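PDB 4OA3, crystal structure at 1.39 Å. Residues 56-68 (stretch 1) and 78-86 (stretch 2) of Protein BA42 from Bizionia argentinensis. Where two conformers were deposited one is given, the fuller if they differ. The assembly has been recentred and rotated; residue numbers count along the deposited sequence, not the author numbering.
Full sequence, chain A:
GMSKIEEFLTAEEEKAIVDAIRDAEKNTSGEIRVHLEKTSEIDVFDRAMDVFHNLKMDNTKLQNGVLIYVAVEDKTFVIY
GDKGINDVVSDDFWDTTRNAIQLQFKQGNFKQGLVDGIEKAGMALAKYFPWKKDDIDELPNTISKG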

ATOM      1  N   LYS A  56      -0.978   6.478 -11.887  1.00 13.08           N
ATOM      2  CA  LYS A  56       0.313   6.439 -12.576  1.00 13.12           C
ATOM      3  C   LYS A  56       1.374   5.835 -11.637  1.00 15.98           C
ATOM      4  O   LYS A  56       2.546   6.253 -11.625  1.00 17.19           O
ATOM      5  CB  LYS A  56       0.702   7.838 -13.096  1.00 15.73           C
ATOM      6  CG  LYS A  56      -0.222   8.321 -14.200  1.00 18.53           C
ATOM      7  CD  LYS A  56       0.367   9.479 -14.969  1.00 19.76           C
ATOM      8  CE  LYS A  56      -0.656  10.057 -15.907  1.00 28.08           C
ATOM      9  NZ  LYS A  56      -0.195  11.335 -16.518  1.00 34.78           N
ATOM     10  N   MET A  57       0.993   4.776 -10.913  1.00 13.81           N
ATOM     11  CA  MET A  57       1.899   4.104  -9.992  1.00 13.17           C
ATOM     12  C   MET A  57       2.887   3.202 -10.702  1.00 17.47           C
ATOM     13  O   MET A  57       3.800   2.687 -10.082  1.00 17.12           O
ATOM     14  CB  MET A  57       1.114   3.380  -8.928  1.00 14.55           C
ATOM     15  CG  MET A  57       0.438   4.340  -8.009  1.00 16.11           C
ATOM     16  SD  MET A  57      -0.524   3.549  -6.686  1.00 16.12           S
ATOM     17  CE  MET A  57       0.837   2.717  -5.783  1.00 14.13           C
ATOM     18  N   ASP A  58       2.730   3.058 -12.017  1.00 17.70           N
ATOM     19  CA  ASP A  58       3.677   2.334 -12.848  1.00 18.58           C
ATOM     20  C   ASP A  58       4.939   3.159 -13.116  1.00 22.38           C
ATOM     21  O   ASP A  58       5.888   2.617 -13.703  1.00 22.79           O
ATOM     22  CB  ASP A  58       3.016   1.886 -14.163  1.00 21.75           C
ATOM     23  CG  ASP A  58       2.285   2.935 -14.981  1.00 30.66           C
ATOM     24  OD1 ASP A  58       1.795   3.938 -14.382  1.00 26.40           O
ATOM     25  OD2 ASP A  58       2.058   2.687 -16.182  1.00 42.34           O
ATOM     26  N   ASN A  59       4.985   4.441 -12.698  1.00 20.30           N
ATOM     27  CA  ASN A  59       6.121   5.338 -12.911  1.00 20.49           C
ATOM     28  C   ASN A  59       7.229   5.147 -11.860  1.00 19.51           C
ATOM     29  O   ASN A  59       7.551   6.073 -11.113  1.00 20.22           O
ATOM     30  CB  ASN A  59       5.620   6.798 -12.950  1.00 22.02           C
ATOM     31  CG  ASN A  59       6.605   7.863 -13.376  1.00 48.53           C
ATOM     32  OD1 ASN A  59       6.557   8.996 -12.872  1.00 46.62           O
ATOM     33  ND2 ASN A  59       7.413   7.599 -14.403  1.00 39.64           N
ATOM     34  N   THR A  60       7.774   3.906 -11.770  1.00 18.30           N
ATOM     35  CA  THR A  60       8.904   3.602 -10.920  1.00 16.95           C
ATOM     36  C   THR A  60       9.932   2.907 -11.826  1.00 21.48           C
ATOM     37  O   THR A  60       9.544   2.157 -12.725  1.00 22.05           O
ATOM     38  CB  THR A  60       8.525   2.731  -9.712  1.00 18.00           C
ATOM     39  OG1 THR A  60       8.159   1.413 -10.134  1.00 17.70           O
ATOM     40  CG2 THR A  60       7.453   3.372  -8.845  1.00 16.24           C
ATOM     41  N   LYS A  61      11.226   3.145 -11.581  1.00 20.50           N
ATOM     42  CA  LYS A  61      12.292   2.542 -12.385  1.00 19.77           C
ATOM     43  C   LYS A  61      12.183   1.017 -12.395  1.00 23.49           C
ATOM     44  O   LYS A  61      12.333   0.400 -13.454  1.00 23.73           O
ATOM     45  CB  LYS A  61      13.646   2.939 -11.828  1.00 21.73           C
ATOM     46  CG  LYS A  61      14.810   2.486 -12.713  1.00 30.39           C
ATOM     47  CD  LYS A  61      16.152   2.987 -12.204  1.00 39.48           C
ATOM     48  CE  LYS A  61      16.537   2.379 -10.876  1.00 52.89           C
ATOM     49  NZ  LYS A  61      17.966   2.628 -10.537  1.00 66.11           N
ATOM     50  N   LEU A  62      11.993   0.400 -11.199  1.00 19.53           N
ATOM     51  CA  LEU A  62      11.969  -1.066 -11.057  1.00 18.98           C
ATOM     52  C   LEU A  62      10.583  -1.691 -11.066  1.00 20.85           C
ATOM     53  O   LEU A  62      10.458  -2.882 -10.786  1.00 21.52           O
ATOM     54  CB  LEU A  62      12.718  -1.485  -9.784  1.00 19.33           C
ATOM     55  CG  LEU A  62      14.157  -1.041  -9.703  1.00 21.46           C
ATOM     56  CD1 LEU A  62      14.789  -1.491  -8.393  1.00 21.68           C
ATOM     57  CD2 LEU A  62      14.975  -1.586 -10.888  1.00 22.41           C
ATOM     58  N   GLN A  63       9.528  -0.916 -11.433  1.00 19.19           N
ATOM     59  CA  GLN A  63       8.166  -1.450 -11.506  1.00 18.48           C
ATOM     60  C   GLN A  63       7.810  -2.105 -10.182  1.00 16.94           C
ATOM     61  O   GLN A  63       7.255  -3.204 -10.127  1.00 17.51           O
ATOM     62  CB  GLN A  63       8.009  -2.407 -12.699  1.00 20.55           C
ATOM     63  CG  GLN A  63       8.496  -1.784 -13.999  1.00 27.39           C
ATOM     64  CD  GLN A  63       8.126  -2.634 -15.186  1.00 50.49           C
ATOM     65  OE1 GLN A  63       8.907  -3.472 -15.632  1.00 49.69           O
ATOM     66  NE2 GLN A  63       6.911  -2.479 -15.689  1.00 42.36           N
ATOM     67  N   ASN A  64       8.123  -1.371  -9.093  1.00 15.73           N
ATOM     68  CA  ASN A  64       7.939  -1.863  -7.754  1.00 15.65           C
ATOM     69  C   ASN A  64       7.061  -0.999  -6.854  1.00 15.56           C
ATOM     70  O   ASN A  64       7.269  -0.922  -5.656  1.00 15.40           O
ATOM     71  CB  ASN A  64       9.278  -2.199  -7.107  1.00 15.88           C
ATOM     72  CG  ASN A  64      10.187  -1.010  -6.971  1.00 16.77           C
ATOM     73  OD1 ASN A  64       9.918   0.060  -7.475  1.00 16.90           O
ATOM     74  ND2 ASN A  64      11.265  -1.174  -6.224  1.00 19.47           N
ATOM     75  N   GLY A  65       6.098  -0.333  -7.469  1.00 14.06           N
ATOM     76  CA  GLY A  65       5.066   0.360  -6.709  1.00 14.14           C
ATOM     77  C   GLY A  65       4.038  -0.640  -6.237  1.00 16.58           C
ATOM     78  O   GLY A  65       3.799  -1.669  -6.891  1.00 15.15           O
ATOM     79  N   VAL A  66       3.435  -0.384  -5.085  0.50 13.99           N
ATOM     80  CA  VAL A  66       2.372  -1.222  -4.553  0.50 12.27           C
ATOM     81  C   VAL A  66       1.289  -0.303  -4.020  0.50 13.55           C
ATOM     82  O   VAL A  66       1.594   0.702  -3.378  0.50 13.36           O
ATOM     83  CB  VAL A  66       2.836  -2.260  -3.492  0.50 14.40           C
ATOM     84  CG1 VAL A  66       3.525  -1.588  -2.312  0.50 13.41           C
ATOM     85  CG2 VAL A  66       1.670  -3.126  -3.007  0.50 14.22           C
ATOM     86  N   LEU A  67       0.030  -0.630  -4.347  1.00 12.83           N
ATOM     87  CA  LEU A  67      -1.146   0.065  -3.883  1.00 12.46           C
ATOM     88  C   LEU A  67      -1.845  -0.795  -2.843  1.00 14.55           C
ATOM     89  O   LEU A  67      -2.127  -1.973  -3.092  1.00 14.06           O
ATOM     90  CB  LEU A  67      -2.133   0.300  -5.049  1.00 12.70           C
ATOM     91  CG  LEU A  67      -3.451   0.970  -4.676  1.00 14.99           C
ATOM     92  CD1 LEU A  67      -3.237   2.371  -4.131  1.00 15.89           C
ATOM     93  CD2 LEU A  67      -4.371   1.031  -5.888  1.00 16.32           C
ATOM     94  N   ILE A  68      -2.136  -0.207  -1.688  1.00 12.54           N
ATOM     95  CA  ILE A  68      -3.028  -0.745  -0.687  1.00 12.58           C
ATOM     96  C   ILE A  68      -4.372  -0.059  -0.925  1.00 14.57           C
ATOM     97  O   ILE A  68      -4.566   1.109  -0.612  1.00 13.71           O
ATOM     98  CB  ILE A  68      -2.536  -0.525   0.735  1.00 15.25           C
ATOM     99  CG1 ILE A  68      -1.183  -1.197   0.916  1.00 15.38           C
ATOM    100  CG2 ILE A  68      -3.571  -1.061   1.759  1.00 16.95           C
ATOM    101  CD1 ILE A  68      -0.504  -0.862   2.298  1.00 16.39           C
ATOM    102  N   VAL A  78      -7.271  -4.765  -1.022  1.00 15.07           N
ATOM    103  CA  VAL A  78      -6.435  -5.449  -1.960  1.00 16.29           C
ATOM    104  C   VAL A  78      -5.053  -4.850  -1.890  1.00 18.18           C
ATOM    105  O   VAL A  78      -4.933  -3.633  -1.819  1.00 17.25           O
ATOM    106  CB  VAL A  78      -6.989  -5.277  -3.428  1.00 22.46           C
ATOM    107  CG1 VAL A  78      -5.991  -5.750  -4.507  1.00 22.39           C
ATOM    108  CG2 VAL A  78      -8.293  -6.012  -3.577  1.00 24.09           C
ATOM    109  N   ILE A  79      -4.037  -5.692  -1.950  0.50 14.98           N
ATOM    110  CA  ILE A  79      -2.667  -5.265  -2.077  0.50 13.54           C
ATOM    111  C   ILE A  79      -2.326  -5.600  -3.506  0.50 18.18           C
ATOM    112  O   ILE A  79      -2.406  -6.775  -3.917  0.50 16.58           O
ATOM    113  CB  ILE A  79      -1.754  -5.980  -1.085  0.50 14.75           C
ATOM    114  CG1 ILE A  79      -2.155  -5.653   0.365  0.50 15.44           C
ATOM    115  CG2 ILE A  79      -0.308  -5.584  -1.348  0.50 14.09           C
ATOM    116  CD1 ILE A  79      -1.715  -6.760   1.359  0.50 11.72           C
ATOM    117  N   TYR A  80      -2.046  -4.563  -4.297  1.00 15.02           N
ATOM    118  CA  TYR A  80      -1.734  -4.714  -5.709  1.00 14.74           C
ATOM    119  C   TYR A  80      -0.345  -4.195  -5.971  1.00 17.52           C
ATOM    120  O   TYR A  80      -0.102  -2.996  -5.862  1.00 16.47           O
ATOM    121  CB  TYR A  80      -2.777  -3.942  -6.539  1.00 16.74           C
ATOM    122  CG  TYR A  80      -2.595  -4.070  -8.030  1.00 19.61           C
ATOM    123  CD1 TYR A  80      -1.688  -3.272  -8.714  1.00 20.39           C
ATOM    124  CD2 TYR A  80      -3.284  -5.039  -8.754  1.00 22.67           C
ATOM    125  CE1 TYR A  80      -1.377  -3.513 -10.045  1.00 22.16           C
ATOM    126  CE2 TYR A  80      -3.050  -5.228 -10.110  1.00 25.53           C
ATOM    127  CZ  TYR A  80      -2.095  -4.459 -10.757  1.00 30.63           C
ATOM    128  OH  TYR A  80      -1.818  -4.648 -12.093  1.00 34.09           O
ATOM    129  N   GLY A  81       0.558  -5.088  -6.319  1.00 17.04           N
ATOM    130  CA  GLY A  81       1.921  -4.749  -6.664  1.00 16.46           C
ATOM    131  C   GLY A  81       2.119  -4.762  -8.172  1.00 18.78           C
ATOM    132  O   GLY A  81       1.433  -5.495  -8.899  1.00 17.50           O
ATOM    133  N   ASP A  82       3.076  -3.963  -8.644  1.00 16.56           N
ATOM    134  CA  ASP A  82       3.406  -3.853 -10.065  1.00 16.77           C
ATOM    135  C   ASP A  82       4.210  -5.074 -10.525  1.00 19.23           C
ATOM    136  O   ASP A  82       4.620  -5.909  -9.710  1.00 17.99           O
ATOM    137  CB  ASP A  82       4.138  -2.548 -10.353  1.00 17.26           C
ATOM    138  CG  ASP A  82       4.047  -2.038 -11.781  1.00 20.13           C
ATOM    139  OD1 ASP A  82       3.376  -2.714 -12.623  1.00 22.94           O
ATOM    140  OD2 ASP A  82       4.678  -1.014 -12.077  1.00 20.64           O
ATOM    141  N   LYS A  83       4.420  -5.166 -11.843  1.00 18.70           N
ATOM    142  CA  LYS A  83       5.066  -6.308 -12.476  1.00 19.47           C
ATOM    143  C   LYS A  83       6.437  -6.661 -11.937  1.00 22.27           C
ATOM    144  O   LYS A  83       6.768  -7.841 -11.881  1.00 21.87           O
ATOM    145  CB  LYS A  83       5.145  -6.109 -13.994  1.00 22.07           C
ATOM    146  CG  LYS A  83       5.546  -7.379 -14.735  1.00 28.76           C
ATOM    147  CD  LYS A  83       5.451  -7.210 -16.239  1.00 38.75           C
ATOM    148  CE  LYS A  83       5.994  -8.413 -16.988  1.00 49.01           C
ATOM    149  NZ  LYS A  83       7.186  -8.058 -17.807  1.00 64.08           N
ATOM    150  N   GLY A  84       7.232  -5.670 -11.558  1.00 18.47           N
ATOM    151  CA  GLY A  84       8.566  -5.911 -11.022  1.00 18.78           C
ATOM    152  C   GLY A  84       8.517  -6.770  -9.784  1.00 20.62           C
ATOM    153  O   GLY A  84       9.364  -7.654  -9.578  1.00 22.05           O
ATOM    154  N   ILE A  85       7.499  -6.559  -8.948  1.00 17.21           N
ATOM    155  CA  ILE A  85       7.294  -7.364  -7.766  1.00 16.47           C
ATOM    156  C   ILE A  85       6.824  -8.752  -8.159  1.00 20.82           C
ATOM    157  O   ILE A  85       7.380  -9.758  -7.724  1.00 19.42           O
ATOM    158  CB  ILE A  85       6.280  -6.661  -6.811  1.00 18.05           C
ATOM    159  CG1 ILE A  85       6.918  -5.357  -6.268  1.00 18.03           C
ATOM    160  CG2 ILE A  85       5.879  -7.597  -5.648  1.00 18.40           C
ATOM    161  CD1 ILE A  85       5.938  -4.325  -5.751  1.00 17.47           C
ATOM    162  N   ASN A  86       5.766  -8.825  -8.958  1.00 19.49           N
ATOM    163  CA  ASN A  86       5.190 -10.120  -9.288  1.00 20.38           C
ATOM    164  C   ASN A  86       6.167 -11.054 -10.028  1.00 23.78           C
ATOM    165  O   ASN A  86       6.061 -12.275  -9.874  1.00 24.35           O
ATOM    166  CB  ASN A  86       3.922  -9.920 -10.092  1.00 19.55           C
ATOM    167  CG  ASN A  86       2.839  -9.175  -9.338  1.00 28.93           C
ATOM    168  OD1 ASN A  86       2.744  -9.239  -8.110  1.00 25.03           O
ATOM    169  ND2 ASN A  86       2.015  -8.424 -10.049  1.00 29.52           N
TER
HETATM  170  O   HOH W   1       5.592   0.669 -10.182  1.00 17.83           O
HETATM  171  O   HOH W   2       5.705  -0.242 -14.390  1.00 41.44           O

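The carboxylate of Asp 82 joins the two stretches largely through water: its OD2 accepts a hydrogen bond from each of two ordered waters, 2.7 Å from the oxygen of water 1 and 2.6 Å from that of water 2. Water 1 is held by four partners. It donates to Asp 82 OD2 and to Met 57 O (2.7 Å from the water oxygen) and accepts from Thr 60 OG1 (2.7 Å) and Gly 65 N (2.9 Å), so two donors and two acceptors use its full bonding capacity. Water 2 donates its other hydrogen to Asp 58 O and accepts from Gln 63 NE2, each 2.9 Å from its oxygen. The loop before the strand is thus tied to a single acidic oxygen, while the other, Asp 82 OD1, accepts from Lys 83 N at 2.8 Å within its own stretch.

Beyond this loop the backbones form an antiparallel ladder, the axes of strands 65-68 and 78-81 running at 166° and approaching to 4.6 Å. Leu 67 and Tyr 80 are the hydrogen-bonded pair: Leu 67 N donates to Tyr 80 O at 2.8 Å and Tyr 80 N to Leu 67 O at 2.9 Å, both nearly linear. The pairs Val 66 with Gly 81 and Ile 68 with Ile 79 are non-hydrogen-bonded. Two CA-H...O contacts supplement the ladder. Val 66 CA lies 3.3 Å from Tyr 80 O. Ile 79 CA lies 3.5 Å from Leu 67 O. Asp 82 N extends the bonding past the strand by donating to Gly 65 O at 3.0 Å.

Side chains alternate across the sheet. Val 66, Ile 68 and Ile 79 share one face, where Val 66 CG2 packs against Ile 79 CG2 at 3.6 Å; Leu 67 and Tyr 80 lie on the other. The end of Ile 85 reaches back from the helix, its CD1 3.6 Å from Gly 65 O and 4.4 Å from Val 66 CB, giving the valine a second apolar neighbour.

At the helix start, the absence of a side chain at Gly 84 permits close backbone approach. Its N makes a weak hydrogen bond to Gln 63 O (2.9 Å, 123°), and its CA directs a hydrogen at Leu 62 O, 3.6 Å away. A CB here would point toward the loop and clash with both carbonyl oxygens. The loop itself is braced by Asn 64 N donating to Thr 60 OG1 at 3.0 Å, closely following the type I turn from Thr 60 to Gln 63.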